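PDB 3B40: probable dipeptidase, which probably hydrolyses dipeptides as a metal-dependent dipeptidase of the membrane dipeptidase (M19) family. Local coordinates for residues A[217-222]-A[252-257]; A[230-235]-A[245-250]; A[50-55]-A[107-112]. The protein carries 11 engineered substitutions. All blocks are in the same frame, centred on the assembly; numbering follows the deposited sequence.

How the contacts relate
From the N terminus, contact 3 closes first: the start of helix 52-58 meets the turn after helix 87-108, enclosing strand 62-68 and most of helix 87-108. Contact 1 opens later, at helix 216-225, and closes at helix 249-257, with contact 2 nested inside its loop. Contact 2 joins the C-terminal end of strand 230-235 to the connection leading into helix 249-257, the helix both contacts use. They touch directly, I255 CD1 lying on A232 CB. Contacts 1 and 2 thus tie consecutive strand-helix units of the barrel together, while contact 3 lies on the opposite side of the chain's centre, its centre about 36 Å from that of contact 1 and 30 Å from that of contact 2.

Contact 1 (A[217-222]-A[252-257]); sequences KALEQV and MQLIKD
L219 and L254 carry the meeting of helices 216-225 and 249-257. CD2 of L219 comes within 3.9 Å of CD1 of L254, the close part of the contact, the two side chains crossing at a slant. CB of L219 points toward 252-257 and, with CG anti to the backbone N (chi1 -170°), the branch lies between the helices: CD2 goes to L254, while CD1 faces I255, whose CD1 stands at a looser 4.5 Å. The side facing the strands is the buried one, for L219 and I255 are both enclosed, and I255 goes on to cover I230 and A232 of strand 230-235 and I262 of strand 261-265. The two helices are neighbours on the outer layer of a TIM-type barrel, the fold of the M19 family; their short axes run almost side by side, 21° apart, with a closest approach of 10.2 Å, and only modest surface is shared. Toward the outer side the contact thins. L254 is partly exposed, and its CD1 also meets the methylene CG of E220 at 3.9 Å. The CB of E220 points away from helix 249-257 and the chain runs on extended, so it is the aliphatic stem that touches L254, while the carboxylate is carried away from the leucine.

Contact 2 (A[230-235]-A[245-250]); sequences IVASHS and RNLSDH
R245 reaches over to the backbone carbonyl of H234 and grips that single oxygen end-on with two nitrogens. NH2 of R245 lies 2.8 Å from O of H234, nearly along the C=O direction; NH1 of R245 follows at 2.9 Å from the same O, in the carbonyl plane. Both bonds are bent, with N-H...O angles of 147° and 140°, as expected when two donors share one acceptor. The oxygen lies at the guanidinium edge, close to its plane. NH2 of R245 also stands over one face of the H234 imidazole, 3.0 Å from CD2 and offset toward the rim, with the two planes 84° apart. ND1 of H234 donates to OG of S233, which lies somewhat out of the ring plane and helps hold the ring. A water joins OG of S235 to O of R245, with a weak third bond from NH1; OG of S235 is also hydrogen-bonded to OG of S212. Beyond this polar layer, CD1 of L247 lies 3.7 Å from CB of S235 and 4.3 Å from CB of A232. L247 also rests on M252, I255 and I262 of the beta-alpha-beta unit 230-265, and on L219 of helix 216-225. This is the C-terminal end of a barrel strand, where TIM-barrel active sites usually lie. Here two donors satisfy the buried carbonyl of H234 and hold the guanidinium, while the water takes up O of R245.

Contact 3 (A[50-55]-A[107-112]); sequences LDLVKA and RDFPNQ
L52, in the first turn of helix 52-58, pushes its side chain into the bend formed by F109 and Q112. Its CB points toward 107-112, and CG, set anti to the carbonyl carbon (chi1 -62°), carries the branch on in that direction. From there CD1 does the touching: it lies 3.9 Å from OE1 and 4.0 Å from CB of Q112, and 4.3 Å from CG of F109, whose ring it meets obliquely. The Q112 chain, extended beyond CG, slants across the leucine in plain van der Waals packing. F109 is the first residue to leave helical geometry after helix 87-108, and a backbone bond from N of Q112 to O of F109 closes the turn that brings both side chains to L52. Just before L52, D51 is the N-cap: its OD1 takes the N-H of K54 at 2.7 Å, almost straight at 167°, while OD2 bridges to NZ of K54, which also pairs with D45. The contact lies at the surface, with L52 resting on F131 of strand 131-138, F109 on V42 and D43, and the backbone of Q112 bonded to F131, so the start of helix 52-58 and the turn beyond helix 87-108 meet beside the start of that strand, both touching F131.

Contact 1 (A[217-222]-A[252-257])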
ATOM      1  N   LYS A 217      16.968   5.116   3.907  1.00 12.55           N
ATOM      2  CA  LYS A 217      17.968   4.432   4.728  1.00 13.46           C
ATOM      3  C   LYS A 217      17.470   3.146   5.360  1.00 13.33           C
ATOM      4  O   LYS A 217      18.246   2.201   5.512  1.00 13.77           O
ATOM      5  CB  LYS A 217      18.501   5.353   5.824  1.00 13.59           C
ATOM      6  CG  LYS A 217      19.468   6.405   5.294  1.00 16.17           C
ATOM      7  CD  LYS A 217      19.715   7.473   6.376  1.00 20.07           C
ATOM      8  CE  LYS A 217      20.425   8.699   5.783  1.00 24.70           C
ATOM      9  NZ  LYS A 217      21.716   8.313   5.125  1.00 26.88           N
ATOM     10  N   ALA A 218      16.194   3.108   5.735  1.00 13.07           N
ATOM     11  CA  ALA A 218      15.640   1.928   6.388  1.00 12.54           C
ATOM     12  C   ALA A 218      15.492   0.824   5.355  1.00 13.06           C
ATOM     13  O   ALA A 218      15.804  -0.327   5.637  1.00 11.52           O
ATOM     14  CB  ALA A 218      14.330   2.242   7.013  1.00 12.47           C
ATOM     15  N   LEU A 219      15.024   1.202   4.165  1.00 13.48           N
ATOM     16  CA  LEU A 219      14.982   0.302   3.020  1.00 13.77           C
ATOM     17  C   LEU A 219      16.365  -0.292   2.788  1.00 14.45           C
ATOM     18  O   LEU A 219      16.478  -1.492   2.600  1.00 12.85           O
ATOM     19  CB  LEU A 219      14.549   1.044   1.754  1.00 13.70           C
ATOM     20  CG  LEU A 219      14.222   0.184   0.525  1.00 15.17           C
ATOM     21  CD1 LEU A 219      13.132   0.842  -0.342  1.00 14.89           C
ATOM     22  CD2 LEU A 219      15.458  -0.192  -0.311  1.00 16.39           C
ATOM     23  N   GLU A 220      17.406   0.555   2.797  1.00 14.23           N
ATOM     24  CA  GLU A 220      18.751   0.101   2.476  1.00 15.83           C
ATOM     25  C   GLU A 220      19.200  -0.945   3.475  1.00 15.21           C
ATOM     26  O   GLU A 220      19.841  -1.921   3.096  1.00 17.17           O
ATOM     27  CB  GLU A 220      19.736   1.283   2.431  1.00 14.14           C
ATOM     28  CG  GLU A 220      19.581   2.140   1.159  1.00 17.72           C
ATOM     29  CD  GLU A 220      20.341   3.459   1.223  1.00 18.52           C
ATOM     30  OE1 GLU A 220      20.836   3.835   2.305  1.00 22.51           O
ATOM     31  OE2 GLU A 220      20.414   4.140   0.194  1.00 22.97           O
ATOM     32  N   GLN A 221      18.856  -0.726   4.748  1.00 14.97           N
ATOM     33  CA  GLN A 221      19.200  -1.630   5.849  1.00 15.48           C
ATOM     34  C   GLN A 221      18.395  -2.912   5.786  1.00 14.96           C
ATOM     35  O   GLN A 221      18.927  -3.984   6.062  1.00 15.60           O
ATOM     36  CB  GLN A 221      19.029  -0.913   7.192  1.00 15.14           C
ATOM     37  CG  GLN A 221      20.051   0.206   7.356  1.00 17.97           C
ATOM     38  CD  GLN A 221      19.781   1.139   8.503  1.00 20.26           C
ATOM     39  OE1 GLN A 221      19.093   0.814   9.484  1.00 21.22           O
ATOM     40  NE2 GLN A 221      20.354   2.310   8.404  1.00 21.50           N
ATOM     41  N   VAL A 222      17.128  -2.821   5.406  1.00 13.84           N
ATOM     42  CA  VAL A 222      16.352  -4.049   5.209  1.00 14.59           C
ATOM     43  C   VAL A 222      17.051  -4.877   4.118  1.00 14.48           C
ATOM     44  O   VAL A 222      17.280  -6.060   4.318  1.00 14.00           O
ATOM     45  CB  VAL A 222      14.864  -3.797   4.809  1.00 14.52           C
ATOM     46  CG1 VAL A 222      14.182  -5.110   4.330  1.00 12.21           C
ATOM     47  CG2 VAL A 222      14.092  -3.226   5.942  1.00 13.97           C
ATOM     48  N   MET A 252      14.731   0.548  -6.118  1.00 14.93           N
ATOM     49  CA  MET A 252      14.186  -0.493  -7.007  1.00 14.58           C
ATOM     50  C   MET A 252      15.199  -1.607  -7.281  1.00 14.23           C
ATOM     51  O   MET A 252      14.862  -2.795  -7.230  1.00 13.30           O
ATOM     52  CB  MET A 252      13.711   0.122  -8.350  1.00 14.72           C
ATOM     53  CG  MET A 252      12.452   1.034  -8.331  1.00 17.57           C
ATOM     54  SD  MET A 252      11.982   1.777  -9.982  1.00 16.90           S
ATOM     55  CE  MET A 252      11.980   3.435  -9.398  1.00 19.08           C
ATOM     56  N   GLN A 253      16.452  -1.243  -7.551  1.00 14.82           N
ATOM     57  CA  GLN A 253      17.480  -2.265  -7.805  1.00 14.06           C
ATOM     58  C   GLN A 253      17.687  -3.158  -6.578  1.00 13.45           C
ATOM     59  O   GLN A 253      17.857  -4.359  -6.709  1.00 12.85           O
ATOM     60  CB  GLN A 253      18.809  -1.625  -8.201  1.00 13.91           C
ATOM     61  CG  GLN A 253      18.872  -1.141  -9.674  1.00 18.16           C
ATOM     62  CD  GLN A 253      18.531  -2.254 -10.669  1.00 22.72           C
ATOM     63  OE1 GLN A 253      19.262  -3.259 -10.769  1.00 23.16           O
ATOM     64  NE2 GLN A 253      17.417  -2.083 -11.401  1.00 21.17           N
ATOM     65  N   LEU A 254      17.708  -2.555  -5.398  1.00 12.78           N
ATOM     66  CA  LEU A 254      17.807  -3.305  -4.155  1.00 12.89           C
ATOM     67  C   LEU A 254      16.694  -4.342  -3.973  1.00 12.80           C
ATOM     68  O   LEU A 254      16.940  -5.460  -3.475  1.00 13.07           O
ATOM     69  CB  LEU A 254      17.855  -2.361  -2.955  1.00 12.78           C
ATOM     70  CG  LEU A 254      19.161  -1.566  -2.798  1.00 13.99           C
ATOM     71  CD1 LEU A 254      19.078  -0.657  -1.561  1.00 15.51           C
ATOM     72  CD2 LEU A 254      20.409  -2.478  -2.723  1.00 11.55           C
ATOM     73  N   ILE A 255      15.471  -3.963  -4.342  1.00 11.96           N
ATOM     74  CA  ILE A 255      14.318  -4.841  -4.180  1.00 12.23           C
ATOM     75  C   ILE A 255      14.470  -5.940  -5.204  1.00 13.41           C
ATOM     76  O   ILE A 255      14.329  -7.121  -4.883  1.00 13.59           O
ATOM     77  CB  ILE A 255      12.973  -4.064  -4.388  1.00 11.47           C
ATOM     78  CG1 ILE A 255      12.735  -3.069  -3.237  1.00 13.13           C
ATOM     79  CG2 ILE A 255      11.791  -5.047  -4.595  1.00 11.04           C
ATOM     80  CD1 ILE A 255      11.734  -1.929  -3.600  1.00 11.59           C
ATOM     81  N   LYS A 256      14.795  -5.546  -6.431  1.00 14.76           N
ATOM     82  CA  LYS A 256      15.050  -6.503  -7.534  1.00 16.55           C
ATOM     83  C   LYS A 256      16.112  -7.550  -7.118  1.00 16.85           C
ATOM     84  O   LYS A 256      15.906  -8.754  -7.277  1.00 15.48           O
ATOM     85  CB  LYS A 256      15.512  -5.754  -8.809  1.00 16.13           C
ATOM     86  CG  LYS A 256      15.874  -6.677 -10.031  1.00 16.72           C
ATOM     87  CD  LYS A 256      17.074  -6.103 -10.793  1.00 22.90           C
ATOM     88  CE  LYS A 256      16.983  -6.301 -12.300  1.00 28.33           C
ATOM     89  NZ  LYS A 256      16.712  -7.716 -12.730  1.00 30.20           N
ATOM     90  N   ASP A 257      17.231  -7.065  -6.581  1.00 18.21           N
ATOM     91  CA  ASP A 257      18.373  -7.918  -6.211  1.00 18.63           C
ATOM     92  C   ASP A 257      18.053  -8.903  -5.097  1.00 18.44           C
ATOM     93  O   ASP A 257      18.703  -9.926  -4.979  1.00 19.18           O
ATOM     94  CB  ASP A 257      19.577  -7.090  -5.784  1.00 19.08           C
ATOM     95  CG  ASP A 257      20.245  -6.349  -6.938  1.00 20.74           C
ATOM     96  OD1 ASP A 257      20.015  -6.678  -8.130  1.00 23.13           O
ATOM     97  OD2 ASP A 257      21.009  -5.405  -6.631  1.00 20.73           O
TER

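Contact 2 (A[230-235]-A[245-250])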
ATOM      1  N   ILE A 230      12.268  -9.234  -0.796  1.00 13.69           N
ATOM      2  CA  ILE A 230      11.502  -8.162  -0.187  1.00 14.12           C
ATOM      3  C   ILE A 230      10.572  -7.561  -1.236  1.00 13.83           C
ATOM      4  O   ILE A 230      10.782  -7.743  -2.453  1.00 13.71           O
ATOM      5  CB  ILE A 230      12.415  -7.088   0.509  1.00 13.85           C
ATOM      6  CG1 ILE A 230      13.274  -6.307  -0.486  1.00 14.35           C
ATOM      7  CG2 ILE A 230      13.349  -7.790   1.622  1.00 13.77           C
ATOM      8  CD1 ILE A 230      13.985  -5.062   0.152  1.00 16.64           C
ATOM      9  N   VAL A 231       9.551  -6.860  -0.770  1.00 12.38           N
ATOM     10  CA  VAL A 231       8.511  -6.362  -1.643  1.00 13.11           C
ATOM     11  C   VAL A 231       8.213  -4.905  -1.293  1.00 12.62           C
ATOM     12  O   VAL A 231       8.385  -4.481  -0.149  1.00 13.40           O
ATOM     13  CB  VAL A 231       7.232  -7.297  -1.509  1.00 13.45           C
ATOM     14  CG1 VAL A 231       5.988  -6.657  -2.058  1.00 15.75           C
ATOM     15  CG2 VAL A 231       7.522  -8.705  -2.201  1.00 12.10           C
ATOM     16  N   ALA A 232       7.811  -4.122  -2.280  1.00 11.84           N
ATOM     17  CA  ALA A 232       7.187  -2.855  -2.016  1.00 12.00           C
ATOM     18  C   ALA A 232       5.706  -3.041  -2.420  1.00 11.89           C
ATOM     19  O   ALA A 232       5.405  -3.070  -3.614  1.00 11.68           O
ATOM     20  CB  ALA A 232       7.849  -1.748  -2.853  1.00 11.68           C
ATOM     21  N   SER A 233       4.817  -3.155  -1.431  1.00 10.80           N
ATOM     22  CA  SER A 233       3.437  -3.571  -1.670  1.00 11.48           C
ATOM     23  C   SER A 233       2.577  -2.464  -2.342  1.00 11.78           C
ATOM     24  O   SER A 233       1.556  -2.763  -2.957  1.00 11.18           O
ATOM     25  CB  SER A 233       2.798  -4.030  -0.355  1.00 11.13           C
ATOM     26  OG  SER A 233       2.597  -2.900   0.489  1.00 11.48           O
ATOM     27  N   HIS A 234       3.010  -1.199  -2.232  1.00 11.10           N
ATOM     28  CA  HIS A 234       2.337  -0.086  -2.906  1.00 10.99           C
ATOM     29  C   HIS A 234       3.287   1.088  -3.021  1.00 11.63           C
ATOM     30  O   HIS A 234       3.357   1.925  -2.086  1.00 12.34           O
ATOM     31  CB  HIS A 234       1.028   0.329  -2.187  1.00 10.41           C
ATOM     32  CG  HIS A 234       1.177   0.651  -0.718  1.00  9.88           C
ATOM     33  ND1 HIS A 234       1.879  -0.143   0.160  1.00 11.48           N
ATOM     34  CD2 HIS A 234       0.646   1.650   0.034  1.00 10.44           C
ATOM     35  CE1 HIS A 234       1.793   0.357   1.384  1.00 13.53           C
ATOM     36  NE2 HIS A 234       1.039   1.438   1.338  1.00 12.98           N
ATOM     37  N   SER A 235       4.026   1.132  -4.133  1.00 11.88           N
ATOM     38  CA  SER A 235       4.994   2.219  -4.413  1.00 12.59           C
ATOM     39  C   SER A 235       4.966   2.611  -5.901  1.00 11.79           C
ATOM     40  O   SER A 235       4.565   1.799  -6.725  1.00 12.21           O
ATOM     41  CB  SER A 235       6.412   1.775  -4.016  1.00 12.52           C
ATOM     42  OG  SER A 235       6.585   1.772  -2.597  1.00 14.76           O
ATOM     43  N   ARG A 245       8.173   9.666  -0.789  1.00 10.96           N
ATOM     44  CA  ARG A 245       7.254   8.499  -0.799  1.00 11.56           C
ATOM     45  C   ARG A 245       7.461   7.531  -1.975  1.00 11.56           C
ATOM     46  O   ARG A 245       7.242   6.321  -1.836  1.00 11.96           O
ATOM     47  CB  ARG A 245       5.784   8.965  -0.713  1.00 10.95           C
ATOM     48  CG  ARG A 245       4.681   7.824  -0.608  1.00 11.37           C
ATOM     49  CD  ARG A 245       4.934   6.724   0.443  1.00 11.93           C
ATOM     50  NE  ARG A 245       3.795   5.752   0.448  1.00  9.50           N
ATOM     51  CZ  ARG A 245       3.759   4.606  -0.223  1.00 10.91           C
ATOM     52  NH1 ARG A 245       4.815   4.181  -0.923  1.00 11.93           N
ATOM     53  NH2 ARG A 245       2.663   3.852  -0.170  1.00  9.93           N
ATOM     54  N   ASN A 246       7.951   8.045  -3.110  1.00 12.18           N
ATOM     55  CA  ASN A 246       8.259   7.231  -4.298  1.00 11.39           C
ATOM     56  C   ASN A 246       9.705   6.669  -4.291  1.00 12.58           C
ATOM     57  O   ASN A 246      10.544   7.132  -3.505  1.00 13.22           O
ATOM     58  CB  ASN A 246       7.976   8.068  -5.568  1.00 11.64           C
ATOM     59  CG  ASN A 246       6.479   8.160  -5.892  1.00 10.64           C
ATOM     60  OD1 ASN A 246       5.658   7.536  -5.222  1.00 10.12           O
ATOM     61  ND2 ASN A 246       6.130   8.857  -6.989  1.00  8.88           N
ATOM     62  N   LEU A 247       9.985   5.689  -5.165  1.00 12.16           N
ATOM     63  CA  LEU A 247      11.249   4.948  -5.204  1.00 11.86           C
ATOM     64  C   LEU A 247      12.289   5.529  -6.215  1.00 10.91           C
ATOM     65  O   LEU A 247      11.956   5.855  -7.362  1.00 11.49           O
ATOM     66  CB  LEU A 247      10.958   3.487  -5.574  1.00 11.14           C
ATOM     67  CG  LEU A 247      10.178   2.612  -4.569  1.00 12.44           C
ATOM     68  CD1 LEU A 247       9.874   1.250  -5.142  1.00 14.46           C
ATOM     69  CD2 LEU A 247      10.976   2.457  -3.274  1.00 13.89           C
ATOM     70  N   SER A 248      13.532   5.651  -5.787  1.00 10.70           N
ATOM     71  CA  SER A 248      14.628   5.998  -6.684  1.00 11.10           C
ATOM     72  C   SER A 248      14.915   4.724  -7.450  1.00 11.70           C
ATOM     73  O   SER A 248      14.520   3.643  -7.009  1.00 10.52           O
ATOM     74  CB  SER A 248      15.861   6.417  -5.902  1.00 11.34           C
ATOM     75  OG  SER A 248      16.355   5.339  -5.115  1.00 11.18           O
ATOM     76  N   ASP A 249      15.603   4.845  -8.584  1.00 12.45           N
ATOM     77  CA  ASP A 249      16.069   3.655  -9.359  1.00 14.01           C
ATOM     78  C   ASP A 249      16.887   2.717  -8.492  1.00 14.04           C
ATOM     79  O   ASP A 249      16.688   1.506  -8.539  1.00 14.41           O
ATOM     80  CB  ASP A 249      16.903   4.084 -10.576  1.00 13.55           C
ATOM     81  CG  ASP A 249      16.081   4.781 -11.642  1.00 14.48           C
ATOM     82  OD1 ASP A 249      14.867   5.070 -11.453  1.00 13.37           O
ATOM     83  OD2 ASP A 249      16.663   5.009 -12.718  1.00 18.03           O
ATOM     84  N   HIS A 250      17.768   3.280  -7.656  1.00 14.62           N
ATOM     85  CA  HIS A 250      18.612   2.462  -6.775  1.00 14.87           C
ATOM     86  C   HIS A 250      17.817   1.640  -5.731  1.00 15.38           C
ATOM     87  O   HIS A 250      18.145   0.493  -5.455  1.00 13.34           O
ATOM     88  CB  HIS A 250      19.682   3.314  -6.090  1.00 16.46           C
ATOM     89  CG  HIS A 250      20.623   2.503  -5.244  1.00 19.29           C
ATOM     90  ND1 HIS A 250      20.528   2.455  -3.870  1.00 18.11           N
ATOM     91  CD2 HIS A 250      21.647   1.682  -5.582  1.00 20.61           C
ATOM     92  CE1 HIS A 250      21.453   1.639  -3.397  1.00 21.49           C
ATOM     93  NE2 HIS A 250      22.147   1.161  -4.415  1.00 22.86           N
TER
HETATM   94  O   HOH W   1       7.954   3.635  -1.441  1.00 10.01           O

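Contact 3 (A[50-55]-A[107-112])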
ATOM      1  N   LEU A  50     -13.971  -2.085  -2.246  1.00 15.38           N
ATOM      2  CA  LEU A  50     -13.923  -3.535  -2.248  1.00 15.28           C
ATOM      3  C   LEU A  50     -15.167  -4.163  -1.574  1.00 16.24           C
ATOM      4  O   LEU A  50     -15.512  -3.839  -0.425  1.00 15.61           O
ATOM      5  CB  LEU A  50     -12.651  -4.050  -1.549  1.00 14.25           C
ATOM      6  CG  LEU A  50     -12.590  -5.552  -1.166  1.00 13.13           C
ATOM      7  CD1 LEU A  50     -12.468  -6.557  -2.382  1.00 14.72           C
ATOM      8  CD2 LEU A  50     -11.535  -5.863  -0.096  1.00 15.62           C
ATOM      9  N   ASP A  51     -15.761  -5.121  -2.269  1.00 17.22           N
ATOM     10  CA  ASP A  51     -16.750  -6.050  -1.669  1.00 18.44           C
ATOM     11  C   ASP A  51     -16.812  -7.302  -2.529  1.00 18.30           C
ATOM     12  O   ASP A  51     -16.165  -7.349  -3.563  1.00 17.73           O
ATOM     13  CB  ASP A  51     -18.129  -5.395  -1.517  1.00 18.18           C
ATOM     14  CG  ASP A  51     -18.583  -4.693  -2.783  1.00 19.73           C
ATOM     15  OD1 ASP A  51     -18.853  -5.395  -3.803  1.00 21.83           O
ATOM     16  OD2 ASP A  51     -18.706  -3.438  -2.745  1.00 18.47           O
ATOM     17  N   LEU A  52     -17.576  -8.317  -2.113  1.00 19.09           N
ATOM     18  CA  LEU A  52     -17.584  -9.568  -2.872  1.00 19.35           C
ATOM     19  C   LEU A  52     -18.259  -9.440  -4.245  1.00 19.05           C
ATOM     20  O   LEU A  52     -17.899 -10.126  -5.186  1.00 19.36           O
ATOM     21  CB  LEU A  52     -18.147 -10.729  -2.046  1.00 20.01           C
ATOM     22  CG  LEU A  52     -17.406 -11.126  -0.754  1.00 20.25           C
ATOM     23  CD1 LEU A  52     -18.223 -12.172   0.014  1.00 21.96           C
ATOM     24  CD2 LEU A  52     -15.999 -11.635  -0.998  1.00 20.31           C
ATOM     25  N   VAL A  53     -19.231  -8.541  -4.341  1.00 19.23           N
ATOM     26  CA  VAL A  53     -19.909  -8.229  -5.603  1.00 18.59           C
ATOM     27  C   VAL A  53     -18.980  -7.575  -6.632  1.00 18.24           C
ATOM     28  O   VAL A  53     -18.882  -8.037  -7.788  1.00 16.81           O
ATOM     29  CB  VAL A  53     -21.158  -7.330  -5.363  1.00 18.81           C
ATOM     30  CG1 VAL A  53     -21.838  -6.963  -6.709  1.00 19.74           C
ATOM     31  CG2 VAL A  53     -22.165  -8.044  -4.435  1.00 19.33           C
ATOM     32  N   LYS A  54     -18.279  -6.510  -6.220  1.00 17.86           N
ATOM     33  CA  LYS A  54     -17.361  -5.814  -7.139  1.00 17.81           C
ATOM     34  C   LYS A  54     -16.258  -6.782  -7.581  1.00 17.69           C
ATOM     35  O   LYS A  54     -15.918  -6.824  -8.749  1.00 18.01           O
ATOM     36  CB  LYS A  54     -16.770  -4.546  -6.512  1.00 17.30           C
ATOM     37  CG  LYS A  54     -17.778  -3.418  -6.252  1.00 19.02           C
ATOM     38  CD  LYS A  54     -17.100  -2.234  -5.566  1.00 18.89           C
ATOM     39  CE  LYS A  54     -18.031  -1.073  -5.362  1.00 19.29           C
ATOM     40  NZ  LYS A  54     -19.027  -1.443  -4.314  1.00 19.07           N
ATOM     41  N   ALA A  55     -15.749  -7.600  -6.652  1.00 18.14           N
ATOM     42  CA  ALA A  55     -14.630  -8.504  -6.944  1.00 19.04           C
ATOM     43  C   ALA A  55     -15.006  -9.618  -7.888  1.00 20.06           C
ATOM     44  O   ALA A  55     -14.204  -9.984  -8.746  1.00 20.14           O
ATOM     45  CB  ALA A  55     -14.012  -9.077  -5.649  1.00 19.22           C
ATOM     46  N   ARG A 107     -15.692 -16.765   8.372  1.00 23.81           N
ATOM     47  CA  ARG A 107     -16.728 -17.409   9.191  1.00 25.42           C
ATOM     48  C   ARG A 107     -18.127 -17.287   8.562  1.00 25.43           C
ATOM     49  O   ARG A 107     -18.837 -18.283   8.427  1.00 25.82           O
ATOM     50  CB  ARG A 107     -16.747 -16.830  10.599  1.00 24.82           C
ATOM     51  CG  ARG A 107     -17.697 -17.579  11.549  1.00 27.53           C
ATOM     52  CD  ARG A 107     -17.791 -16.924  12.933  1.00 26.80           C
ATOM     53  NE  ARG A 107     -18.271 -15.545  12.853  1.00 33.05           N
ATOM     54  CZ  ARG A 107     -17.542 -14.481  13.194  1.00 35.30           C
ATOM     55  NH1 ARG A 107     -16.301 -14.647  13.647  1.00 35.51           N
ATOM     56  NH2 ARG A 107     -18.049 -13.256  13.080  1.00 36.12           N
ATOM     57  N   ASP A 108     -18.507 -16.070   8.182  1.00 25.67           N
ATOM     58  CA  ASP A 108     -19.836 -15.796   7.650  1.00 26.01           C
ATOM     59  C   ASP A 108     -20.021 -16.214   6.205  1.00 26.37           C
ATOM     60  O   ASP A 108     -21.148 -16.549   5.794  1.00 26.73           O
ATOM     61  CB  ASP A 108     -20.166 -14.310   7.773  1.00 26.40           C
ATOM     62  CG  ASP A 108     -20.169 -13.825   9.209  1.00 28.28           C
ATOM     63  OD1 ASP A 108     -20.059 -14.659  10.129  1.00 27.95           O
ATOM     64  OD2 ASP A 108     -20.285 -12.596   9.414  1.00 31.78           O
ATOM     65  N   PHE A 109     -18.931 -16.213   5.433  1.00 25.49           N
ATOM     66  CA  PHE A 109     -19.013 -16.481   3.989  1.00 25.14           C
ATOM     67  C   PHE A 109     -18.048 -17.576   3.509  1.00 24.65           C
ATOM     68  O   PHE A 109     -17.235 -17.313   2.627  1.00 25.24           O
ATOM     69  CB  PHE A 109     -18.766 -15.165   3.231  1.00 25.53           C
ATOM     70  CG  PHE A 109     -19.730 -14.085   3.600  1.00 24.93           C
ATOM     71  CD1 PHE A 109     -20.982 -14.033   3.005  1.00 25.96           C
ATOM     72  CD2 PHE A 109     -19.421 -13.151   4.584  1.00 24.53           C
ATOM     73  CE1 PHE A 109     -21.910 -13.057   3.382  1.00 26.04           C
ATOM     74  CE2 PHE A 109     -20.336 -12.168   4.951  1.00 24.62           C
ATOM     75  CZ  PHE A 109     -21.577 -12.121   4.350  1.00 25.28           C
ATOM     76  N   PRO A 110     -18.116 -18.793   4.096  1.00 24.47           N
ATOM     77  CA  PRO A 110     -17.105 -19.833   3.810  1.00 24.82           C
ATOM     78  C   PRO A 110     -17.028 -20.339   2.368  1.00 24.96           C
ATOM     79  O   PRO A 110     -15.963 -20.790   1.943  1.00 25.28           O
ATOM     80  CB  PRO A 110     -17.494 -20.982   4.751  1.00 24.97           C
ATOM     81  CG  PRO A 110     -18.966 -20.755   5.003  1.00 24.63           C
ATOM     82  CD  PRO A 110     -19.093 -19.269   5.096  1.00 24.37           C
ATOM     83  N   ASN A 111     -18.131 -20.280   1.629  1.00 24.55           N
ATOM     84  CA  ASN A 111     -18.111 -20.686   0.227  1.00 25.07           C
ATOM     85  C   ASN A 111     -17.615 -19.554  -0.662  1.00 24.21           C
ATOM     86  O   ASN A 111     -17.431 -19.737  -1.850  1.00 24.62           O
ATOM     87  CB  ASN A 111     -19.504 -21.128  -0.238  1.00 25.34           C
ATOM     88  CG  ASN A 111     -20.099 -22.209   0.647  1.00 28.27           C
ATOM     89  OD1 ASN A 111     -19.434 -23.192   0.973  1.00 29.92           O
ATOM     90  ND2 ASN A 111     -21.348 -22.014   1.070  1.00 30.08           N
ATOM     91  N   GLN A 112     -17.415 -18.372  -0.091  1.00 23.29           N
ATOM     92  CA  GLN A 112     -17.111 -17.193  -0.918  1.00 22.35           C
ATOM     93  C   GLN A 112     -15.727 -16.582  -0.667  1.00 21.62           C
ATOM     94  O   GLN A 112     -15.191 -15.881  -1.542  1.00 21.96           O
ATOM     95  CB  GLN A 112     -18.187 -16.118  -0.732  1.00 22.71           C
ATOM     96  CG  GLN A 112     -19.555 -16.441  -1.321  1.00 24.80           C
ATOM     97  CD  GLN A 112     -20.400 -15.197  -1.504  1.00 28.84           C
ATOM     98  OE1 GLN A 112     -20.215 -14.424  -2.462  1.00 31.51           O
ATOM     99  NE2 GLN A 112     -21.332 -14.981  -0.587  1.00 30.07           N
TER